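Local coordinates for protein coclaurine N-methyltransferase (Coptis japonica, PDB 6GKV) that transfers a methyl group from S-adenosyl-L-methionine to the ring nitrogen of coclaurine and related tetrahydroisoquinolines in alkaloid biosynthesis, at residues E80-I84 / V301-F306; L114-A119 / S345-F349; T138-Q143 / R170-V175. All coordinates share one frame; numbering follows the deposited sequence.

Interaction 1. Residues E80-I84 / V301-F306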
loop_
_atom_site.group_PDB
_atom_site.type_symbol
_atom_site.label_atom_id
_atom_site.label_comp_id
_atom_site.label_asym_id
_atom_site.label_seq_id
_atom_site.Cartn_x
_atom_site.Cartn_y
_atom_site.Cartn_z
ATOM N N GLU A 80 31.705 12.526 -21.093
ATOM C CA GLU A 80 33.091 12.246 -20.704
ATOM C C GLU A 80 33.259 12.168 -19.190
ATOM O O GLU A 80 34.128 11.446 -18.684
ATOM C CB GLU A 80 34.031 13.319 -21.257
ATOM C CG GLU A 80 33.483 14.097 -22.440
ATOM C CD GLU A 80 34.331 15.321 -22.778
ATOM O OE1 GLU A 80 35.180 15.722 -21.945
ATOM O OE2 GLU A 80 34.148 15.882 -23.882
ATOM N N PHE A 81 32.433 12.938 -18.482
ATOM C CA PHE A 81 32.374 12.893 -17.027
ATOM C C PHE A 81 31.644 11.647 -16.547
ATOM O O PHE A 81 32.021 11.057 -15.542
ATOM C CB PHE A 81 31.676 14.132 -16.462
ATOM C CG PHE A 81 31.462 14.070 -14.971
ATOM C CD1 PHE A 81 32.542 13.902 -14.102
ATOM C CD2 PHE A 81 30.188 14.154 -14.436
ATOM C CE1 PHE A 81 32.354 13.831 -12.724
ATOM C CE2 PHE A 81 29.989 14.083 -13.069
ATOM C CZ PHE A 81 31.078 13.924 -12.208
ATOM N N LEU A 82 30.596 11.253 -17.262
ATOM C CA LEU A 82 29.789 10.122 -16.824
ATOM C C LEU A 82 30.555 8.792 -16.962
ATOM O O LEU A 82 30.426 7.927 -16.110
ATOM C CB LEU A 82 28.449 10.098 -17.586
ATOM C CG LEU A 82 27.557 11.284 -17.179
ATOM C CD1 LEU A 82 26.285 11.349 -17.998
ATOM C CD2 LEU A 82 27.220 11.274 -15.671
ATOM N N LYS A 83 31.390 8.656 -17.992
ATOM C CA LYS A 83 32.134 7.407 -18.172
ATOM C C LYS A 83 33.164 7.197 -17.065
ATOM O O LYS A 83 33.596 6.062 -16.820
ATOM C CB LYS A 83 32.824 7.332 -19.533
ATOM C CG LYS A 83 32.188 8.195 -20.622
ATOM C CD LYS A 83 32.732 7.843 -22.011
ATOM C CE LYS A 83 32.181 6.492 -22.479
ATOM N NZ LYS A 83 32.137 6.391 -23.979
ATOM N N ILE A 84 33.557 8.278 -16.399
ATOM C CA ILE A 84 34.476 8.183 -15.279
ATOM C C ILE A 84 33.717 7.858 -13.978
ATOM O O ILE A 84 34.093 6.941 -13.233
ATOM C CB ILE A 84 35.270 9.478 -15.140
ATOM C CG1 ILE A 84 36.143 9.696 -16.378
ATOM C CG2 ILE A 84 36.158 9.439 -13.917
ATOM C CD1 ILE A 84 36.762 11.069 -16.449
ATOM N N VAL A 301 42.025 13.761 -13.975
ATOM C CA VAL A 301 41.409 13.944 -15.301
ATOM C C VAL A 301 40.079 14.714 -15.218
ATOM O O VAL A 301 39.651 15.365 -16.184
ATOM C CB VAL A 301 41.184 12.570 -16.012
ATOM C CG1 VAL A 301 40.502 11.592 -15.083
ATOM C CG2 VAL A 301 40.373 12.718 -17.299
ATOM N N ILE A 302 39.439 14.668 -14.056
ATOM C CA ILE A 302 38.179 15.383 -13.862
ATOM C C ILE A 302 38.412 16.887 -13.665
ATOM O O ILE A 302 37.663 17.713 -14.184
ATOM C CB ILE A 302 37.393 14.807 -12.671
ATOM C CG1 ILE A 302 36.942 13.374 -12.996
ATOM C CG2 ILE A 302 36.188 15.676 -12.339
ATOM C CD1 ILE A 302 36.084 12.716 -11.917
ATOM N N LYS A 303 39.469 17.239 -12.940
ATOM C CA LYS A 303 39.784 18.641 -12.668
ATOM C C LYS A 303 40.013 19.453 -13.965
ATOM O O LYS A 303 39.396 20.503 -14.143
ATOM C CB LYS A 303 41.002 18.738 -11.736
ATOM C CG LYS A 303 41.442 20.145 -11.383
ATOM C CD LYS A 303 40.775 20.591 -10.097
ATOM C CE LYS A 303 41.045 22.043 -9.792
ATOM N NZ LYS A 303 40.446 22.407 -8.489
ATOM N N PRO A 304 40.897 18.984 -14.874
ATOM C CA PRO A 304 41.004 19.736 -16.127
ATOM C C PRO A 304 39.722 19.721 -16.957
ATOM O O PRO A 304 39.450 20.671 -17.690
ATOM C CB PRO A 304 42.142 19.018 -16.864
ATOM C CG PRO A 304 42.983 18.463 -15.778
ATOM C CD PRO A 304 41.988 17.998 -14.759
ATOM N N MET A 305 38.939 18.659 -16.841
ATOM C CA MET A 305 37.698 18.581 -17.589
ATOM C C MET A 305 36.687 19.628 -17.115
ATOM O O MET A 305 35.965 20.218 -17.924
ATOM C CB MET A 305 37.112 17.185 -17.471
ATOM C CG MET A 305 35.755 17.036 -18.107
ATOM S SD MET A 305 35.099 15.410 -17.749
ATOM C CE MET A 305 36.331 14.344 -18.515
ATOM N N PHE A 306 36.643 19.846 -15.800
ATOM C CA PHE A 306 35.704 20.788 -15.194
ATOM C C PHE A 306 36.183 22.233 -15.371
ATOM O O PHE A 306 35.376 23.158 -15.497
ATOM C CB PHE A 306 35.501 20.469 -13.706
ATOM C CG PHE A 306 34.507 19.359 -13.443
ATOM C CD1 PHE A 306 34.049 18.553 -14.473
ATOM C CD2 PHE A 306 34.004 19.144 -12.157
ATOM C CE1 PHE A 306 33.125 17.533 -14.224
ATOM C CE2 PHE A 306 33.078 18.138 -11.904
ATOM C CZ PHE A 306 32.638 17.328 -12.938
#
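Met305 SD rests on the backbone of Phe81, 3.7 Å from Phe81 N and backed by the CA and CB of the same residue, while its methyl CE turns to Glu80 O at 3.6 Å. These are packing contacts of a thioether on a helix, not hydrogen bonds. The Met305 chain leaves its own helix with CG anti to the backbone N (chi1 175°), runs straight out as far as SD and bends only at the last torsion. That bend brings Met305 CE beside Glu80 CB and tip to tip with Ile84 CD1, 3.9 Å away.

Deeper in, Phe306 lays CZ over one face of the Phe81 ring near its rim, 3.5 Å from Phe81 CE1. The two planes are 56° apart, an oblique pair. Ile302 lies against both rings: its CG2 covers the centre of a Phe306 face, and its CD1 sits at the edge of Phe81, in the ring plane. The same CD1 passes Ile84 CG2 at 3.8 Å, and exposed Val301 sets CG1 against Ile84 CD1 at 4.0 Å.

The two short helical segments run nearly antiparallel, their axes at 161°. Trp323 reaches both phenylalanine rings, and Leu295 touches Phe81 and Ile302. Their helices, 313-335 and 281-297, also carry Phe326, Met333, Phe284 and Asn288 of the N-methylheliamine pocket, whose ligand is about 12 Å from the Phe81 side chain. Apolar and thioether packing carries the contact, with Met305 also lying against backbone polar atoms of 80-84, so the fit depends on shape and burial rather than on directed bonds.

Interaction 2. Residues L114-A119 / S345-F349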
loop_
_atom_site.group_PDB
_atom_site.type_symbol
_atom_site.label_atom_id
_atom_site.label_comp_id
_atom_site.label_asym_id
_atom_site.label_seq_id
_atom_site.Cartn_x
_atom_site.Cartn_y
_atom_site.Cartn_z
ATOM N N LEU A 114 17.770 -7.947 -13.982
ATOM C CA LEU A 114 16.593 -8.034 -13.125
ATOM C C LEU A 114 15.377 -7.294 -13.718
ATOM O O LEU A 114 14.241 -7.723 -13.545
ATOM C CB LEU A 114 16.932 -7.501 -11.726
ATOM C CG LEU A 114 15.841 -7.605 -10.663
ATOM C CD1 LEU A 114 15.242 -9.020 -10.573
ATOM C CD2 LEU A 114 16.353 -7.123 -9.302
ATOM N N TYR A 115 15.619 -6.191 -14.419
ATOM C CA TYR A 115 14.552 -5.462 -15.100
ATOM C C TYR A 115 13.904 -6.324 -16.177
ATOM O O TYR A 115 12.685 -6.335 -16.327
ATOM C CB TYR A 115 15.077 -4.186 -15.752
ATOM C CG TYR A 115 15.564 -3.112 -14.814
ATOM C CD1 TYR A 115 15.025 -2.964 -13.552
ATOM C CD2 TYR A 115 16.553 -2.202 -15.226
ATOM C CE1 TYR A 115 15.446 -1.932 -12.723
ATOM C CE2 TYR A 115 17.005 -1.200 -14.394
ATOM C CZ TYR A 115 16.457 -1.079 -13.129
ATOM O OH TYR A 115 16.913 -0.080 -12.291
ATOM N N CYS A 116 14.739 -7.028 -16.937
ATOM C CA CYS A 116 14.261 -7.868 -18.028
ATOM C C CYS A 116 13.476 -9.039 -17.507
ATOM O O CYS A 116 12.511 -9.466 -18.124
ATOM C CB CYS A 116 15.423 -8.370 -18.877
ATOM S SG CYS A 116 16.417 -7.042 -19.523
ATOM N N GLU A 117 13.916 -9.553 -16.368
ATOM C CA GLU A 117 13.234 -10.637 -15.684
ATOM C C GLU A 117 11.859 -10.169 -15.225
ATOM O O GLU A 117 10.838 -10.772 -15.575
ATOM C CB GLU A 117 14.084 -11.111 -14.503
ATOM C CG GLU A 117 13.563 -12.287 -13.696
ATOM C CD GLU A 117 14.564 -12.701 -12.613
ATOM O OE1 GLU A 117 15.786 -12.514 -12.827
ATOM O OE2 GLU A 117 14.138 -13.191 -11.544
ATOM N N ARG A 118 11.831 -9.067 -14.476
ATOM C CA ARG A 118 10.596 -8.629 -13.836
ATOM C C ARG A 118 9.601 -7.997 -14.821
ATOM O O ARG A 118 8.387 -8.046 -14.613
ATOM C CB ARG A 118 10.926 -7.668 -12.687
ATOM C CG ARG A 118 11.666 -8.367 -11.550
ATOM C CD ARG A 118 11.697 -7.537 -10.274
ATOM N NE ARG A 118 12.151 -8.349 -9.151
ATOM C CZ ARG A 118 12.535 -7.873 -7.973
ATOM N NH1 ARG A 118 12.536 -6.567 -7.738
ATOM N NH2 ARG A 118 12.913 -8.709 -7.026
ATOM N N ALA A 119 10.111 -7.420 -15.902
ATOM C CA ALA A 119 9.240 -6.901 -16.946
ATOM C C ALA A 119 8.928 -7.993 -17.974
ATOM O O ALA A 119 8.085 -7.803 -18.852
ATOM C CB ALA A 119 9.870 -5.694 -17.619
ATOM N N SER A 345 11.644 0.651 -5.072
ATOM C CA SER A 345 10.398 -0.070 -5.331
ATOM C C SER A 345 10.237 -0.432 -6.795
ATOM O O SER A 345 10.399 0.424 -7.682
ATOM C CB SER A 345 9.212 0.783 -4.880
ATOM O OG SER A 345 7.971 0.202 -5.245
ATOM N N HIS A 346 9.907 -1.695 -7.054
ATOM C CA HIS A 346 9.554 -2.160 -8.402
ATOM C C HIS A 346 8.073 -2.537 -8.534
ATOM O O HIS A 346 7.564 -3.405 -7.806
ATOM C CB HIS A 346 10.409 -3.363 -8.804
ATOM C CG HIS A 346 11.854 -3.030 -9.039
ATOM N ND1 HIS A 346 12.812 -3.991 -9.270
ATOM C CD2 HIS A 346 12.493 -1.840 -9.084
ATOM C CE1 HIS A 346 13.987 -3.410 -9.443
ATOM N NE2 HIS A 346 13.819 -2.106 -9.347
ATOM N N VAL A 347 7.397 -1.907 -9.490
ATOM C CA VAL A 347 6.003 -2.207 -9.759
ATOM C C VAL A 347 5.779 -2.684 -11.193
ATOM O O VAL A 347 6.227 -2.041 -12.155
ATOM C CB VAL A 347 5.104 -0.992 -9.504
ATOM C CG1 VAL A 347 3.652 -1.431 -9.488
ATOM C CG2 VAL A 347 5.471 -0.314 -8.181
ATOM N N LEU A 348 5.072 -3.812 -11.336
ATOM C CA LEU A 348 4.703 -4.299 -12.661
ATOM C C LEU A 348 3.212 -4.050 -12.884
ATOM O O LEU A 348 2.381 -4.448 -12.071
ATOM C CB LEU A 348 5.056 -5.785 -12.827
ATOM C CG LEU A 348 4.842 -6.398 -14.223
ATOM C CD1 LEU A 348 5.704 -5.718 -15.282
ATOM C CD2 LEU A 348 5.078 -7.913 -14.228
ATOM N N PHE A 349 2.888 -3.347 -13.960
ATOM C CA PHE A 349 1.504 -3.012 -14.300
ATOM C C PHE A 349 1.078 -3.681 -15.605
ATOM O O PHE A 349 1.886 -3.794 -16.529
ATOM C CB PHE A 349 1.303 -1.507 -14.500
ATOM C CG PHE A 349 1.601 -0.648 -13.301
ATOM C CD1 PHE A 349 0.626 -0.400 -12.348
ATOM C CD2 PHE A 349 2.841 -0.003 -13.182
ATOM C CE1 PHE A 349 0.888 0.437 -11.264
ATOM C CE2 PHE A 349 3.119 0.851 -12.112
ATOM C CZ PHE A 349 2.140 1.080 -11.153
#
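Arg118 and His346 make the one polar link where helix 104-118 packs on strand 342-350, an antiparallel strand of the seven-stranded Rossmann-like sheet of class I methyltransferases. Arg118 NH1 donates to His346 ND1 over 3.0 Å, with an N-H...N angle of 139°. The bond is bent, NH1 stands 32° out of the imidazole plane, and the guanidinium and ring planes are nearly perpendicular. Trp277 adds a cation-pi contact to Arg118. On its other nitrogen, His346 NE2 is hydrogen-bonded to Glu226 OE1, which also takes Tyr115 OH, so the ring is fixed from both ends. A leucine in place of His346 would probably leave Arg118 NH1 without this acceptor and take from Glu226 one of its partners, with Tyr115 less firmly placed.

Among the aromatic contacts, Tyr115 brings CE1 to 3.8 Å from His346 NE2, which lies at the edge of the phenol ring; the pair is oblique. Phe224, on strand 221-230, meets the imidazole edge to face.

Leu348 supplies packing against the backbone of Arg118 and Ala119. Having CG anti to the backbone N (chi1 -174°) sends its branches that way, where CD1 lies 4.1 Å from Ala119 CA and CD2 presses to 3.3 Å from Arg118 O.

Interaction 3. Residues T138-Q143 / R170-V175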
loop_
_atom_site.group_PDB
_atom_site.type_symbol
_atom_site.label_atom_id
_atom_site.label_comp_id
_atom_site.label_asym_id
_atom_site.label_seq_id
_atom_site.Cartn_x
_atom_site.Cartn_y
_atom_site.Cartn_z
ATOM N N THR A 138 18.414 0.544 -22.639
ATOM C CA THR A 138 18.150 0.450 -24.074
ATOM C C THR A 138 19.175 -0.440 -24.758
ATOM O O THR A 138 18.816 -1.410 -25.418
ATOM C CB THR A 138 18.150 1.839 -24.738
ATOM O OG1 THR A 138 16.961 2.538 -24.364
ATOM C CG2 THR A 138 18.190 1.715 -26.253
ATOM N N LEU A 139 20.449 -0.121 -24.573
ATOM C CA LEU A 139 21.527 -0.850 -25.232
ATOM C C LEU A 139 21.581 -2.313 -24.792
ATOM O O LEU A 139 21.885 -3.209 -25.582
ATOM C CB LEU A 139 22.866 -0.159 -24.957
ATOM C CG LEU A 139 22.821 1.320 -25.330
ATOM C CD1 LEU A 139 24.154 2.060 -25.053
ATOM C CD2 LEU A 139 22.388 1.441 -26.791
ATOM N N HIS A 140 21.282 -2.542 -23.521
ATOM C CA HIS A 140 21.373 -3.870 -22.933
ATOM C C HIS A 140 20.276 -4.776 -23.479
ATOM O O HIS A 140 20.538 -5.905 -23.905
ATOM C CB HIS A 140 21.284 -3.774 -21.408
ATOM C CG HIS A 140 21.342 -5.096 -20.706
ATOM N ND1 HIS A 140 20.213 -5.829 -20.402
ATOM C CD2 HIS A 140 22.394 -5.806 -20.233
ATOM C CE1 HIS A 140 20.567 -6.937 -19.774
ATOM N NE2 HIS A 140 21.883 -6.948 -19.660
ATOM N N VAL A 141 19.046 -4.274 -23.464
ATOM C CA VAL A 141 17.917 -5.011 -24.019
ATOM C C VAL A 141 18.101 -5.181 -25.528
ATOM O O VAL A 141 17.855 -6.262 -26.070
ATOM C CB VAL A 141 16.570 -4.299 -23.720
ATOM C CG1 VAL A 141 15.422 -4.915 -24.513
ATOM C CG2 VAL A 141 16.274 -4.338 -22.235
ATOM N N ALA A 142 18.550 -4.118 -26.196
ATOM C CA ALA A 142 18.776 -4.179 -27.635
ATOM C C ALA A 142 19.743 -5.303 -27.940
ATOM O O ALA A 142 19.537 -6.057 -28.888
ATOM C CB ALA A 142 19.315 -2.861 -28.170
ATOM N N GLN A 143 20.786 -5.424 -27.123
ATOM C CA GLN A 143 21.892 -6.265 -27.513
ATOM C C GLN A 143 21.524 -7.707 -27.668
ATOM O O GLN A 143 21.504 -8.187 -28.803
ATOM C CB GLN A 143 23.094 -6.085 -26.572
ATOM C CG GLN A 143 24.080 -5.226 -27.312
ATOM C CD GLN A 143 25.380 -4.979 -26.623
ATOM O OE1 GLN A 143 25.578 -3.916 -26.032
ATOM N NE2 GLN A 143 26.308 -5.924 -26.745
ATOM N N ARG A 170 28.218 -0.376 -31.607
ATOM C CA ARG A 170 28.124 -1.763 -31.128
ATOM C C ARG A 170 27.348 -2.622 -32.123
ATOM O O ARG A 170 26.984 -3.763 -31.830
ATOM C CB ARG A 170 27.462 -1.832 -29.748
ATOM C CG ARG A 170 28.299 -1.277 -28.599
ATOM C CD ARG A 170 27.612 -1.514 -27.252
ATOM N NE ARG A 170 27.914 -0.458 -26.287
ATOM C CZ ARG A 170 27.244 -0.269 -25.155
ATOM N NH1 ARG A 170 26.233 -1.070 -24.845
ATOM N NH2 ARG A 170 27.582 0.716 -24.331
ATOM N N ASN A 171 27.106 -2.050 -33.300
ATOM C CA ASN A 171 26.443 -2.736 -34.407
ATOM C C ASN A 171 25.056 -3.230 -34.018
ATOM O O ASN A 171 24.809 -4.437 -33.969
ATOM C CB ASN A 171 27.301 -3.900 -34.905
ATOM C CG ASN A 171 26.852 -4.419 -36.251
ATOM O OD1 ASN A 171 25.882 -3.926 -36.835
ATOM N ND2 ASN A 171 27.566 -5.411 -36.762
ATOM N N LEU A 172 24.159 -2.287 -33.739
ATOM C CA LEU A 172 22.802 -2.615 -33.312
ATOM C C LEU A 172 21.736 -2.009 -34.224
ATOM O O LEU A 172 21.668 -0.788 -34.401
ATOM C CB LEU A 172 22.565 -2.156 -31.865
ATOM C CG LEU A 172 23.236 -2.929 -30.720
ATOM C CD1 LEU A 172 23.003 -2.242 -29.387
ATOM C CD2 LEU A 172 22.743 -4.359 -30.647
ATOM N N LEU A 173 20.908 -2.877 -34.804
ATOM C CA LEU A 173 19.717 -2.443 -35.520
ATOM C C LEU A 173 18.779 -1.727 -34.562
ATOM O O LEU A 173 18.503 -0.535 -34.700
ATOM C CB LEU A 173 18.991 -3.645 -36.163
ATOM C CG LEU A 173 17.725 -3.479 -37.035
ATOM C CD1 LEU A 173 17.535 -4.687 -37.937
ATOM C CD2 LEU A 173 16.438 -3.249 -36.233
ATOM N N ASN A 174 18.334 -2.485 -33.566
ATOM C CA ASN A 174 17.112 -2.223 -32.813
ATOM C C ASN A 174 16.906 -0.807 -32.318
ATOM O O ASN A 174 15.782 -0.299 -32.326
ATOM C CB ASN A 174 17.073 -3.150 -31.613
ATOM C CG ASN A 174 17.757 -4.457 -31.884
ATOM O OD1 ASN A 174 18.619 -4.878 -31.114
ATOM N ND2 ASN A 174 17.374 -5.122 -32.976
ATOM N N VAL A 175 17.985 -0.177 -31.872
ATOM C CA VAL A 175 17.851 1.059 -31.123
ATOM C C VAL A 175 17.352 2.207 -31.972
ATOM O O VAL A 175 17.893 2.501 -33.030
ATOM C CB VAL A 175 19.170 1.484 -30.481
ATOM C CG1 VAL A 175 18.945 2.732 -29.643
ATOM C CG2 VAL A 175 19.728 0.357 -29.642
#
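Ala142 and Val175 fit closely: the small methyl CB of Ala142 leaves a shallow hollow on helix 136-143, and Val175 CG2 drops in to 3.6 Å from it. Leu172 CD1 comes to the same methyl at 3.9 Å, so two branched side chains of the loop share the dip. With CG1 anti to its backbone N (chi1 -176°), Val175 points that branch at Thr138 CG2, also at 3.6 Å, and leaves CG2 to face Ala142; Leu139 CD2 flanks Val175 CG2. Leu172 crosses the stem of Gln143 at about a right angle, its CD2 3.7 Å from Gln143 CG.

Beyond the leucines Arg170 folds back over the helix. Leu139 CD1 covers one face of its guanidinium, and Gln143 OE1 lies at the edge, taking a 3.2 Å bond from Arg170 NH1. That donor approaches almost straight along the C=O axis (173°).

Asn171, with positive phi, is the C-prime residue of the Schellman motif that ends helix 157-168, and the loop then runs on to strand 176-179. Methyl packing thus sets the fit between two successive strand-helix units of the Rossmann-like fold, while the bond to Gln143, with Glu166 salt-bridged to NH2, fixes the rotation of the guanidinium over Leu139.

Interactions 2 and 3 touch: Cys116 SG packs on Val141 CG2 at 3.8 Å, so helix 104-118 and helix 136-143 meet directly, although the two contact centres are 20 Å apart. Both lie near the cofactor site, with the Tyr115 side chain about 6 Å and that of Thr138 about 8 Å from the bound S-adenosyl-L-homocysteine. Interaction 1 lies further from the ligands, the Phe81 side chain being about 12 Å from the N-methylheliamine ligand and 13 Å from the cofactor product. Its nearest atoms are about 7 Å from interaction 3 and 16 Å from interaction 2, which sits on the opposite side of the chain's centre.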